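Local coordinates for protein YohF (Salmonella typhimurium, PDB 6WON) that probably catalyses oxidation or reduction as a short-chain dehydrogenase/reductase (SDR), with acetoin the likely substrate, at residues Leu86-Gly91 with Leu119-Ala124; Val112-Ala117 with Lys159-Gly164; Ile137-Ser142 with Ile178-Val183; Ala182-Ala187 with Gly236-Val241. All coordinates share one frame; numbering follows the deposited sequence.

Contact 1. Residues Leu86-Gly91 with Leu119-Ala124; sequences LVNNAG and LCAQIA
L86 and N88, alternate residues of a strand end, face C120, A121 and A124 of a helix that runs almost exactly antiparallel to the strand (174°), the two axes 9.3 Å apart. L86 enters with one methyl. Its CG is anti to the backbone N (chi1 175°), which carries CD2 down onto the helix backbone, 3.6 Å from C120 O and 3.8 Å from A121 CA. On its flank the same methyl lies 3.8 Å from A124 CB. Alanine suits both helix positions, since a short side chain lets the leucine reach the main chain. Two residues on, and so nearer the start of this helix segment, the amide of N88 lies against C120 and A121, OD1 3.6 Å from C120 CB and ND2 3.9 Å from A121 CB. Its polar partners are others: ND2 gives a hydrogen bond to N139 OD1 on the adjoining strand and a weak one to A117 O, one turn back along the helix. The contact between the segments is therefore van der Waals packing around a buried amide. The two donations from ND2 probably fix which way the amide is flipped, just at the start of the NNAG sequence that SDR enzymes characteristically carry at this strand end.

Contact 2. Residues Val112-Ala117 with Lys159-Gly164; sequences VDVDGA and KHALGG
V114 lays a methyl on the flat peptide group that joins A161 to L162: CG2 stands directly over the face of that amide, 3.6 Å from L162 N. Beside the amide the same methyl meets A161 CB at 3.9 Å, and L162 CB lies equally near. CG2 gets there by being anti to the backbone N, which leaves CG1 in the crowded position (chi1 71°). The second flat group is the peptide after D113, approached at its oxygen: L162 CD2 comes within 3.7 Å of D113 O. With CG anti to its own N (chi1 -174°), L162 spreads its two methyls along about one turn of the partner helix, CD1 resting 4.0 Å from A117 CB. Alanines at 117 and 161 suit helices whose axes approach to 8.7 Å at an angle of 27°.

Polar linkage comes through one water, which donates to D113 O and accepts from K159 NZ, 2.8 Å from each. The wider pi-type turn at 112-115 accompanies this carbonyl. A helix distorted here, with its main-chain oxygen bound through water to the lysine of a YxxxK pair (Y155 and K159), is consistent with the proton relay of SDR enzymes.

Helices 103-131 and 153-173 thus pack side by side, near parallel, on one face of the sheet. K159 NZ also bonds T141 O just past the end of strand 135-140. A161 packs on A161 of the second subunit, and D115 OD1 takes a hydrogen bond from W106 of that subunit, its OD2 pairing with R107 of its own chain.

Contact 3. Residues Ile137-Ser142 with Ile178-Val183; sequences IINITS and ILVNAV
I137 and V180 begin a parallel pairing that continues through I138 with N181 and N139 with A182 to I140 with V183, the strand segments crossing at -24°. Five main-chain hydrogen bonds hold it, alternating in direction as parallel strands require: I137 N to L179 O (2.9 Å), N181 N to I137 O, N139 N to N181 O, V183 N to N139 O and T141 N to V183 O (2.9 Å). The first two meet their acceptors nearly along the C=O axis, whereas V183 N is tilted 32° from the carbonyl plane of N139.

Apolar packing differs by face. On one, I138 and V183 lie side by side, CG2 to CG2 at 3.8 Å; V183 CG1 is anti to the backbone N (chi1 176°), which turns CG2 to the isoleucine. V183 packs on I219 and L226 of helix 216-226, and I138 on C227 just after it. On the face of I137, N139 and A182, I137 CD1 touches I178 CG2 at 4.1 Å, and T141 CG2 lies 3.8 Å from A182 CB, alanine being small enough to leave room for the threonine.

Buried polar ends find partners beyond the pair. N139 ND2 bonds T166 OG1 of helix 153-173, its OD1 accepting from N88; T141 OG1 bonds E145, and N181 spans to Q237 N and T234 O.

Strands 135-140 and 178-185, joined through helix 153-173, form a beta-alpha-beta crossover of the Rossmann fold. S142, just past the first strand, stands where SDR enzymes usually place their catalytic serine.

Contact 4. Residues Ala182-Ala187 with Gly236-Val241; sequences AVAPGA and GQSLIV
A182, A184 and G186 donate their backbone N-H groups across to residues 237-241, and L239 and V241 donate back. The straightest of the five bonds is L239 N to A182 O (2.8 Å, 173° at the hydrogen). A182 N to Q237 O and G186 N to V241 O, also 2.8 Å each, close the ladder at its two ends. Toward the C-terminal end the donors leave the carbonyl planes: V241 N lies 43° out of that of A184. P185, which has no N-H to give, sits where its nitrogen faces away from this partner, so the ladder continues through it to G186.

S238 OG, anti to its backbone N (chi1 -173°), reaches between two alanines, 3.9 Å from A184 CB and 4.0 Å from A182 CB. These are plain packing distances; its hydrogen bonds go to E145 OE1 and H146 NE2. The small methyls suit a face on which that polar cluster sits close to the sheet. Beyond it, I240 CG1 packs on A184 CB at 3.8 Å. On the other face V183 and V241 meet loosely, CG1 to CG2 at 4.4 Å.

Strand 238-241 is the last of the seven parallel strands within the chain. Helix 216-226 lies against the face of L239 and V241 through L222 and I219, and the third subunit packs L239 on L239 and its Q237 on I240.

Overall arrangement
Contacts 3 and 4 are adjacent strand pairings in the parallel sheet; contact 1 packs a helix on the neighbouring strand 85-88, and contact 2 pairs two helices on the same side. Strand 85-88 joins contact 1 to contact 3 by probable hydrogen bonds, N88 N to I138 O (2.8 Å) and I140 N to N88 O. Contacts 3 and 4 share A182 and V183, and their centres are 8 Å apart; contacts 1 and 4, with centres 16 Å apart, do not touch. Contact 2 meets contact 3 where L162 CG lies 3.8 Å from T141 CG2. Nearby, S142, Y155 and K159 probably form the SDR active site, at the C-terminal ends of the strands.

Contact 1. Residues Leu86-Gly91 with Leu119-Ala124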
loop_
_atom_site.group_PDB
_atom_site.type_symbol
_atom_site.label_atom_id
_atom_site.label_comp_id
_atom_site.label_asym_id
_atom_site.label_seq_id
_atom_site.Cartn_x
_atom_site.Cartn_y
_atom_site.Cartn_z
ATOM N N LEU B 86 -11.182 -1.984 -23.783
ATOM C CA LEU B 86 -12.276 -2.486 -22.962
ATOM C C LEU B 86 -12.293 -1.702 -21.659
ATOM O O LEU B 86 -11.245 -1.517 -21.024
ATOM C CB LEU B 86 -12.145 -3.987 -22.667
ATOM C CG LEU B 86 -13.207 -4.547 -21.710
ATOM C CD1 LEU B 86 -14.589 -4.392 -22.350
ATOM C CD2 LEU B 86 -12.932 -6.006 -21.335
ATOM N N VAL B 87 -13.471 -1.244 -21.257
ATOM C CA VAL B 87 -13.653 -0.653 -19.935
ATOM C C VAL B 87 -14.624 -1.553 -19.181
ATOM O O VAL B 87 -15.822 -1.577 -19.489
ATOM C CB VAL B 87 -14.160 0.795 -20.005
ATOM C CG1 VAL B 87 -14.412 1.329 -18.609
ATOM C CG2 VAL B 87 -13.144 1.678 -20.723
ATOM N N ASN B 88 -14.104 -2.308 -18.211
ATOM C CA ASN B 88 -14.916 -3.162 -17.343
ATOM C C ASN B 88 -15.541 -2.274 -16.283
ATOM O O ASN B 88 -14.911 -1.964 -15.267
ATOM C CB ASN B 88 -14.068 -4.259 -16.713
ATOM C CG ASN B 88 -13.968 -5.506 -17.588
ATOM O OD1 ASN B 88 -14.876 -5.818 -18.349
ATOM N ND2 ASN B 88 -12.861 -6.235 -17.462
ATOM N N ASN B 89 -16.776 -1.844 -16.515
ATOM C CA ASN B 89 -17.392 -0.847 -15.655
ATOM C C ASN B 89 -18.131 -1.499 -14.491
ATOM O O ASN B 89 -18.694 -2.592 -14.607
ATOM C CB ASN B 89 -18.339 0.035 -16.453
ATOM C CG ASN B 89 -19.021 1.075 -15.603
ATOM O OD1 ASN B 89 -18.385 1.730 -14.783
ATOM N ND2 ASN B 89 -20.324 1.232 -15.791
ATOM N N ALA B 90 -18.134 -0.802 -13.361
ATOM C CA ALA B 90 -18.583 -1.391 -12.107
ATOM C C ALA B 90 -20.105 -1.327 -11.981
ATOM O O ALA B 90 -20.706 -0.255 -12.133
ATOM C CB ALA B 90 -17.920 -0.673 -10.931
ATOM N N GLY B 91 -20.721 -2.469 -11.689
ATOM C CA GLY B 91 -22.127 -2.503 -11.347
ATOM C C GLY B 91 -22.395 -1.875 -9.985
ATOM O O GLY B 91 -21.519 -1.306 -9.330
ATOM N N LEU B 119 -14.237 -12.605 -17.440
ATOM C CA LEU B 119 -14.638 -13.230 -18.702
ATOM C C LEU B 119 -14.641 -12.229 -19.853
ATOM O O LEU B 119 -14.199 -12.542 -20.963
ATOM C CB LEU B 119 -16.022 -13.861 -18.548
ATOM C CG LEU B 119 -16.033 -15.110 -17.667
ATOM C CD1 LEU B 119 -17.439 -15.648 -17.519
ATOM C CD2 LEU B 119 -15.076 -16.179 -18.231
ATOM N N CYS B 120 -15.180 -11.033 -19.622
ATOM C CA CYS B 120 -15.131 -9.988 -20.638
ATOM C C CYS B 120 -13.688 -9.659 -21.004
ATOM O O CYS B 120 -13.355 -9.515 -22.186
ATOM C CB CYS B 120 -15.868 -8.742 -20.133
ATOM S SG CYS B 120 -17.671 -8.994 -19.853
ATOM N N ALA B 121 -12.812 -9.571 -20.000
ATOM C CA ALA B 121 -11.409 -9.271 -20.260
ATOM C C ALA B 121 -10.755 -10.332 -21.144
ATOM O O ALA B 121 -9.996 -9.998 -22.065
ATOM C CB ALA B 121 -10.656 -9.130 -18.938
ATOM N N GLN B 122 -11.033 -11.613 -20.880
ATOM C CA GLN B 122 -10.474 -12.688 -21.699
ATOM C C GLN B 122 -10.870 -12.514 -23.155
ATOM O O GLN B 122 -10.030 -12.581 -24.065
ATOM C CB GLN B 122 -10.972 -14.047 -21.204
ATOM C CG GLN B 122 -10.230 -14.658 -20.048
ATOM C CD GLN B 122 -10.730 -16.070 -19.756
ATOM O OE1 GLN B 122 -11.937 -16.299 -19.648
ATOM N NE2 GLN B 122 -9.806 -17.022 -19.648
ATOM N N ILE B 123 -12.161 -12.301 -23.389
ATOM C CA ILE B 123 -12.670 -12.204 -24.750
ATOM C C ILE B 123 -12.030 -11.031 -25.473
ATOM O O ILE B 123 -11.581 -11.160 -26.617
ATOM C CB ILE B 123 -14.203 -12.100 -24.730
ATOM C CG1 ILE B 123 -14.796 -13.447 -24.300
ATOM C CG2 ILE B 123 -14.724 -11.646 -26.094
ATOM C CD1 ILE B 123 -16.252 -13.369 -23.905
ATOM N N ALA B 124 -11.963 -9.870 -24.812
ATOM C CA ALA B 124 -11.375 -8.706 -25.464
ATOM C C ALA B 124 -9.886 -8.920 -25.715
ATOM O O ALA B 124 -9.373 -8.565 -26.785
ATOM C CB ALA B 124 -11.609 -7.441 -24.626
#

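Contact 2. Residues Val112-Ala117 with Lys159-Gly164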
loop_
_atom_site.group_PDB
_atom_site.type_symbol
_atom_site.label_atom_id
_atom_site.label_comp_id
_atom_site.label_asym_id
_atom_site.label_seq_id
_atom_site.Cartn_x
_atom_site.Cartn_y
_atom_site.Cartn_z
ATOM N N VAL B 112 -21.041 -10.702 -10.379
ATOM C CA VAL B 112 -21.178 -9.448 -11.116
ATOM C C VAL B 112 -19.937 -8.561 -10.990
ATOM O O VAL B 112 -19.641 -7.770 -11.901
ATOM C CB VAL B 112 -22.441 -8.694 -10.660
ATOM C CG1 VAL B 112 -23.699 -9.476 -11.019
ATOM C CG2 VAL B 112 -22.392 -8.422 -9.174
ATOM N N ASP B 113 -19.190 -8.659 -9.890
ATOM C CA ASP B 113 -18.152 -7.672 -9.625
ATOM C C ASP B 113 -16.741 -8.137 -9.960
ATOM O O ASP B 113 -15.836 -7.295 -9.991
ATOM C CB ASP B 113 -18.207 -7.224 -8.165
ATOM C CG ASP B 113 -19.436 -6.383 -7.872
ATOM O OD1 ASP B 113 -20.092 -5.931 -8.834
ATOM O OD2 ASP B 113 -19.758 -6.178 -6.691
ATOM N N VAL B 114 -16.508 -9.429 -10.207
ATOM C CA VAL B 114 -15.177 -9.808 -10.673
ATOM C C VAL B 114 -15.207 -10.962 -11.673
ATOM O O VAL B 114 -14.383 -10.984 -12.595
ATOM C CB VAL B 114 -14.228 -10.108 -9.492
ATOM C CG1 VAL B 114 -14.598 -11.409 -8.776
ATOM C CG2 VAL B 114 -12.758 -10.118 -9.970
ATOM N N ASP B 115 -16.154 -11.910 -11.532
ATOM C CA ASP B 115 -16.223 -13.020 -12.491
ATOM C C ASP B 115 -16.558 -12.508 -13.886
ATOM O O ASP B 115 -15.968 -12.951 -14.877
ATOM C CB ASP B 115 -17.265 -14.080 -12.076
ATOM C CG ASP B 115 -16.895 -14.850 -10.784
ATOM O OD1 ASP B 115 -15.751 -14.742 -10.295
ATOM O OD2 ASP B 115 -17.787 -15.551 -10.236
ATOM N N GLY B 116 -17.509 -11.578 -13.983
ATOM C CA GLY B 116 -17.862 -11.034 -15.281
ATOM C C GLY B 116 -16.714 -10.284 -15.921
ATOM O O GLY B 116 -16.389 -10.502 -17.093
ATOM N N ALA B 117 -16.069 -9.401 -15.151
ATOM C CA ALA B 117 -14.923 -8.655 -15.659
ATOM C C ALA B 117 -13.819 -9.590 -16.128
ATOM O O ALA B 117 -13.153 -9.319 -17.132
ATOM C CB ALA B 117 -14.387 -7.707 -14.581
ATOM N N LYS B 159 -13.840 -6.345 -5.071
ATOM C CA LYS B 159 -13.042 -5.242 -5.612
ATOM C C LYS B 159 -11.556 -5.505 -5.429
ATOM O O LYS B 159 -10.762 -5.254 -6.344
ATOM C CB LYS B 159 -13.436 -3.919 -4.956
ATOM C CG LYS B 159 -14.803 -3.388 -5.400
ATOM C CD LYS B 159 -14.804 -2.944 -6.857
ATOM C CE LYS B 159 -16.223 -2.592 -7.322
ATOM N NZ LYS B 159 -16.202 -2.068 -8.721
ATOM N N HIS B 160 -11.166 -6.021 -4.254
ATOM C CA HIS B 160 -9.787 -6.459 -4.034
ATOM C C HIS B 160 -9.381 -7.508 -5.057
ATOM O O HIS B 160 -8.278 -7.452 -5.617
ATOM C CB HIS B 160 -9.624 -7.031 -2.620
ATOM C CG HIS B 160 -9.364 -5.997 -1.568
ATOM N ND1 HIS B 160 -10.303 -5.052 -1.204
ATOM C CD2 HIS B 160 -8.276 -5.767 -0.791
ATOM C CE1 HIS B 160 -9.802 -4.285 -0.250
ATOM N NE2 HIS B 160 -8.575 -4.698 0.016
ATOM N N ALA B 161 -10.245 -8.503 -5.274
ATOM C CA ALA B 161 -10.006 -9.512 -6.306
ATOM C C ALA B 161 -9.746 -8.866 -7.656
ATOM O O ALA B 161 -8.804 -9.235 -8.364
ATOM C CB ALA B 161 -11.206 -10.459 -6.411
ATOM N N LEU B 162 -10.592 -7.909 -8.047
ATOM C CA LEU B 162 -10.421 -7.307 -9.366
ATOM C C LEU B 162 -9.115 -6.527 -9.435
ATOM O O LEU B 162 -8.475 -6.466 -10.494
ATOM C CB LEU B 162 -11.625 -6.417 -9.704
ATOM C CG LEU B 162 -11.700 -5.803 -11.112
ATOM C CD1 LEU B 162 -11.298 -6.796 -12.202
ATOM C CD2 LEU B 162 -13.103 -5.263 -11.382
ATOM N N GLY B 163 -8.685 -5.954 -8.309
ATOM C CA GLY B 163 -7.383 -5.310 -8.277
ATOM C C GLY B 163 -6.252 -6.296 -8.507
ATOM O O GLY B 163 -5.322 -6.021 -9.268
ATOM N N GLY B 164 -6.326 -7.470 -7.869
ATOM C CA GLY B 164 -5.313 -8.488 -8.107
ATOM C C GLY B 164 -5.282 -8.949 -9.552
ATOM O O GLY B 164 -4.208 -9.102 -10.146
HETATM O O HOH W 1 -16.400 -4.513 -10.043
#

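Contact 3. Residues Ile137-Ser142 with Ile178-Val183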
loop_
_atom_site.group_PDB
_atom_site.type_symbol
_atom_site.label_atom_id
_atom_site.label_comp_id
_atom_site.label_asym_id
_atom_site.label_seq_id
_atom_site.Cartn_x
_atom_site.Cartn_y
_atom_site.Cartn_z
ATOM N N ILE B 137 -6.953 -2.063 -21.428
ATOM C CA ILE B 137 -8.051 -2.586 -20.621
ATOM C C ILE B 137 -8.069 -1.829 -19.304
ATOM O O ILE B 137 -7.071 -1.819 -18.574
ATOM C CB ILE B 137 -7.930 -4.097 -20.374
ATOM C CG1 ILE B 137 -8.036 -4.858 -21.700
ATOM C CG2 ILE B 137 -9.023 -4.554 -19.380
ATOM C CD1 ILE B 137 -7.718 -6.356 -21.584
ATOM N N ILE B 138 -9.191 -1.188 -19.005
ATOM C CA ILE B 138 -9.358 -0.440 -17.767
ATOM C C ILE B 138 -10.431 -1.134 -16.946
ATOM O O ILE B 138 -11.559 -1.319 -17.415
ATOM C CB ILE B 138 -9.724 1.028 -18.025
ATOM C CG1 ILE B 138 -8.565 1.746 -18.728
ATOM C CG2 ILE B 138 -10.024 1.724 -16.701
ATOM C CD1 ILE B 138 -8.744 1.948 -20.211
ATOM N N ASN B 139 -10.085 -1.527 -15.722
ATOM C CA ASN B 139 -11.045 -2.135 -14.810
ATOM C C ASN B 139 -11.485 -1.064 -13.820
ATOM O O ASN B 139 -10.652 -0.524 -13.082
ATOM C CB ASN B 139 -10.435 -3.330 -14.076
ATOM C CG ASN B 139 -10.092 -4.481 -15.004
ATOM O OD1 ASN B 139 -10.878 -4.827 -15.893
ATOM N ND2 ASN B 139 -8.911 -5.095 -14.796
ATOM N N ILE B 140 -12.772 -0.724 -13.831
ATOM C CA ILE B 140 -13.294 0.213 -12.844
ATOM C C ILE B 140 -13.454 -0.560 -11.543
ATOM O O ILE B 140 -14.297 -1.454 -11.445
ATOM C CB ILE B 140 -14.624 0.838 -13.279
ATOM C CG1 ILE B 140 -14.514 1.434 -14.685
ATOM C CG2 ILE B 140 -15.031 1.926 -12.281
ATOM C CD1 ILE B 140 -13.578 2.620 -14.765
ATOM N N THR B 141 -12.637 -0.235 -10.543
ATOM C CA THR B 141 -12.815 -0.881 -9.251
ATOM C C THR B 141 -13.497 0.087 -8.289
ATOM O O THR B 141 -14.661 0.443 -8.502
ATOM C CB THR B 141 -11.476 -1.394 -8.715
ATOM O OG1 THR B 141 -10.589 -0.295 -8.504
ATOM C CG2 THR B 141 -10.841 -2.347 -9.739
ATOM N N SER B 142 -12.789 0.543 -7.255
ATOM C CA SER B 142 -13.356 1.404 -6.220
ATOM C C SER B 142 -12.247 1.677 -5.212
ATOM O O SER B 142 -11.247 0.954 -5.171
ATOM C CB SER B 142 -14.557 0.744 -5.527
ATOM O OG SER B 142 -14.704 1.184 -4.189
ATOM N N ILE B 178 -0.589 -4.808 -24.548
ATOM C CA ILE B 178 -1.859 -4.538 -23.880
ATOM C C ILE B 178 -1.546 -3.976 -22.495
ATOM O O ILE B 178 -0.924 -4.651 -21.663
ATOM C CB ILE B 178 -2.723 -5.807 -23.778
ATOM C CG1 ILE B 178 -3.108 -6.314 -25.175
ATOM C CG2 ILE B 178 -3.976 -5.530 -22.959
ATOM C CD1 ILE B 178 -3.604 -7.760 -25.201
ATOM N N LEU B 179 -1.960 -2.740 -22.245
ATOM C CA LEU B 179 -1.745 -2.106 -20.947
ATOM C C LEU B 179 -3.026 -2.239 -20.137
ATOM O O LEU B 179 -4.119 -2.012 -20.666
ATOM C CB LEU B 179 -1.353 -0.637 -21.104
ATOM C CG LEU B 179 -0.283 -0.307 -22.159
ATOM C CD1 LEU B 179 0.084 1.189 -22.142
ATOM C CD2 LEU B 179 0.973 -1.158 -21.976
ATOM N N VAL B 180 -2.894 -2.628 -18.868
ATOM C CA VAL B 180 -4.048 -2.941 -18.029
ATOM C C VAL B 180 -3.930 -2.181 -16.716
ATOM O O VAL B 180 -2.957 -2.364 -15.968
ATOM C CB VAL B 180 -4.171 -4.447 -17.763
ATOM C CG1 VAL B 180 -5.459 -4.749 -16.990
ATOM C CG2 VAL B 180 -4.142 -5.199 -19.084
ATOM N N ASN B 181 -4.931 -1.358 -16.421
ATOM C CA ASN B 181 -4.925 -0.581 -15.192
ATOM C C ASN B 181 -6.312 -0.610 -14.577
ATOM O O ASN B 181 -7.306 -0.889 -15.252
ATOM C CB ASN B 181 -4.515 0.871 -15.450
ATOM C CG ASN B 181 -3.083 0.990 -15.939
ATOM O OD1 ASN B 181 -2.143 0.913 -15.143
ATOM N ND2 ASN B 181 -2.911 1.195 -17.244
ATOM N N ALA B 182 -6.364 -0.299 -13.286
ATOM C CA ALA B 182 -7.613 -0.032 -12.591
ATOM C C ALA B 182 -7.756 1.470 -12.340
ATOM O O ALA B 182 -6.779 2.148 -12.003
ATOM C CB ALA B 182 -7.671 -0.784 -11.253
ATOM N N VAL B 183 -8.974 1.979 -12.513
ATOM C CA VAL B 183 -9.382 3.275 -11.980
ATOM C C VAL B 183 -10.339 3.011 -10.832
ATOM O O VAL B 183 -11.318 2.272 -10.993
ATOM C CB VAL B 183 -10.049 4.159 -13.051
ATOM C CG1 VAL B 183 -10.549 5.464 -12.426
ATOM C CG2 VAL B 183 -9.078 4.450 -14.179
#

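Contact 4. Residues Ala182-Ala187 with Gly236-Val241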
loop_
_atom_site.group_PDB
_atom_site.type_symbol
_atom_site.label_atom_id
_atom_site.label_comp_id
_atom_site.label_asym_id
_atom_site.label_seq_id
_atom_site.Cartn_x
_atom_site.Cartn_y
_atom_site.Cartn_z
ATOM N N ALA B 182 -6.364 -0.299 -13.286
ATOM C CA ALA B 182 -7.613 -0.032 -12.591
ATOM C C ALA B 182 -7.756 1.470 -12.340
ATOM O O ALA B 182 -6.779 2.148 -12.003
ATOM C CB ALA B 182 -7.671 -0.784 -11.253
ATOM N N VAL B 183 -8.974 1.979 -12.513
ATOM C CA VAL B 183 -9.382 3.275 -11.980
ATOM C C VAL B 183 -10.339 3.011 -10.832
ATOM O O VAL B 183 -11.318 2.272 -10.993
ATOM C CB VAL B 183 -10.049 4.159 -13.051
ATOM C CG1 VAL B 183 -10.549 5.464 -12.426
ATOM C CG2 VAL B 183 -9.078 4.450 -14.179
ATOM N N ALA B 184 -10.062 3.620 -9.679
ATOM C CA ALA B 184 -10.696 3.274 -8.404
ATOM C C ALA B 184 -11.478 4.483 -7.909
ATOM O O ALA B 184 -10.913 5.353 -7.223
ATOM C CB ALA B 184 -9.636 2.843 -7.378
ATOM N N PRO B 185 -12.763 4.605 -8.256
ATOM C CA PRO B 185 -13.509 5.807 -7.859
ATOM C C PRO B 185 -13.815 5.816 -6.370
ATOM O O PRO B 185 -13.986 4.775 -5.737
ATOM C CB PRO B 185 -14.798 5.720 -8.688
ATOM C CG PRO B 185 -14.483 4.754 -9.815
ATOM C CD PRO B 185 -13.554 3.748 -9.161
ATOM N N GLY B 186 -13.861 7.020 -5.804
ATOM C CA GLY B 186 -14.446 7.197 -4.487
ATOM C C GLY B 186 -15.950 7.248 -4.651
ATOM O O GLY B 186 -16.493 6.516 -5.481
ATOM N N ALA B 187 -16.632 8.116 -3.911
ATOM C CA ALA B 187 -18.078 8.241 -4.028
ATOM C C ALA B 187 -18.413 9.134 -5.212
ATOM O O ALA B 187 -18.016 10.305 -5.248
ATOM C CB ALA B 187 -18.678 8.800 -2.740
ATOM N N GLY B 236 -0.520 -1.773 -14.905
ATOM C CA GLY B 236 -0.513 -2.491 -13.642
ATOM C C GLY B 236 -0.884 -1.678 -12.425
ATOM O O GLY B 236 -0.707 -2.163 -11.304
ATOM N N GLN B 237 -1.410 -0.467 -12.598
ATOM C CA GLN B 237 -1.620 0.448 -11.485
ATOM C C GLN B 237 -3.100 0.580 -11.141
ATOM O O GLN B 237 -3.980 0.321 -11.968
ATOM C CB GLN B 237 -1.031 1.825 -11.811
ATOM C CG GLN B 237 0.482 1.834 -11.618
ATOM C CD GLN B 237 0.844 1.409 -10.202
ATOM O OE1 GLN B 237 0.313 1.958 -9.236
ATOM N NE2 GLN B 237 1.711 0.414 -10.070
ATOM N N SER B 238 -3.363 1.005 -9.894
ATOM C CA SER B 238 -4.707 1.339 -9.427
ATOM C C SER B 238 -4.734 2.840 -9.160
ATOM O O SER B 238 -4.158 3.311 -8.171
ATOM C CB SER B 238 -5.076 0.542 -8.179
ATOM O OG SER B 238 -6.435 0.741 -7.808
ATOM N N LEU B 239 -5.386 3.595 -10.053
ATOM C CA LEU B 239 -5.358 5.054 -10.007
ATOM C C LEU B 239 -6.634 5.520 -9.313
ATOM O O LEU B 239 -7.740 5.330 -9.833
ATOM C CB LEU B 239 -5.227 5.644 -11.412
ATOM C CG LEU B 239 -4.068 5.146 -12.293
ATOM C CD1 LEU B 239 -3.830 6.094 -13.470
ATOM C CD2 LEU B 239 -2.789 5.031 -11.470
ATOM N N ILE B 240 -6.483 6.120 -8.139
ATOM C CA ILE B 240 -7.608 6.384 -7.249
ATOM C C ILE B 240 -8.084 7.814 -7.444
ATOM O O ILE B 240 -7.301 8.765 -7.322
ATOM C CB ILE B 240 -7.216 6.125 -5.786
ATOM C CG1 ILE B 240 -6.842 4.651 -5.595
ATOM C CG2 ILE B 240 -8.334 6.558 -4.844
ATOM C CD1 ILE B 240 -6.248 4.360 -4.203
ATOM N N VAL B 241 -9.365 7.965 -7.733
ATOM C CA VAL B 241 -9.995 9.265 -7.971
ATOM C C VAL B 241 -11.089 9.385 -6.918
ATOM O O VAL B 241 -12.201 8.883 -7.092
ATOM C CB VAL B 241 -10.566 9.388 -9.388
ATOM C CG1 VAL B 241 -11.273 10.716 -9.575
ATOM C CG2 VAL B 241 -9.459 9.206 -10.445
#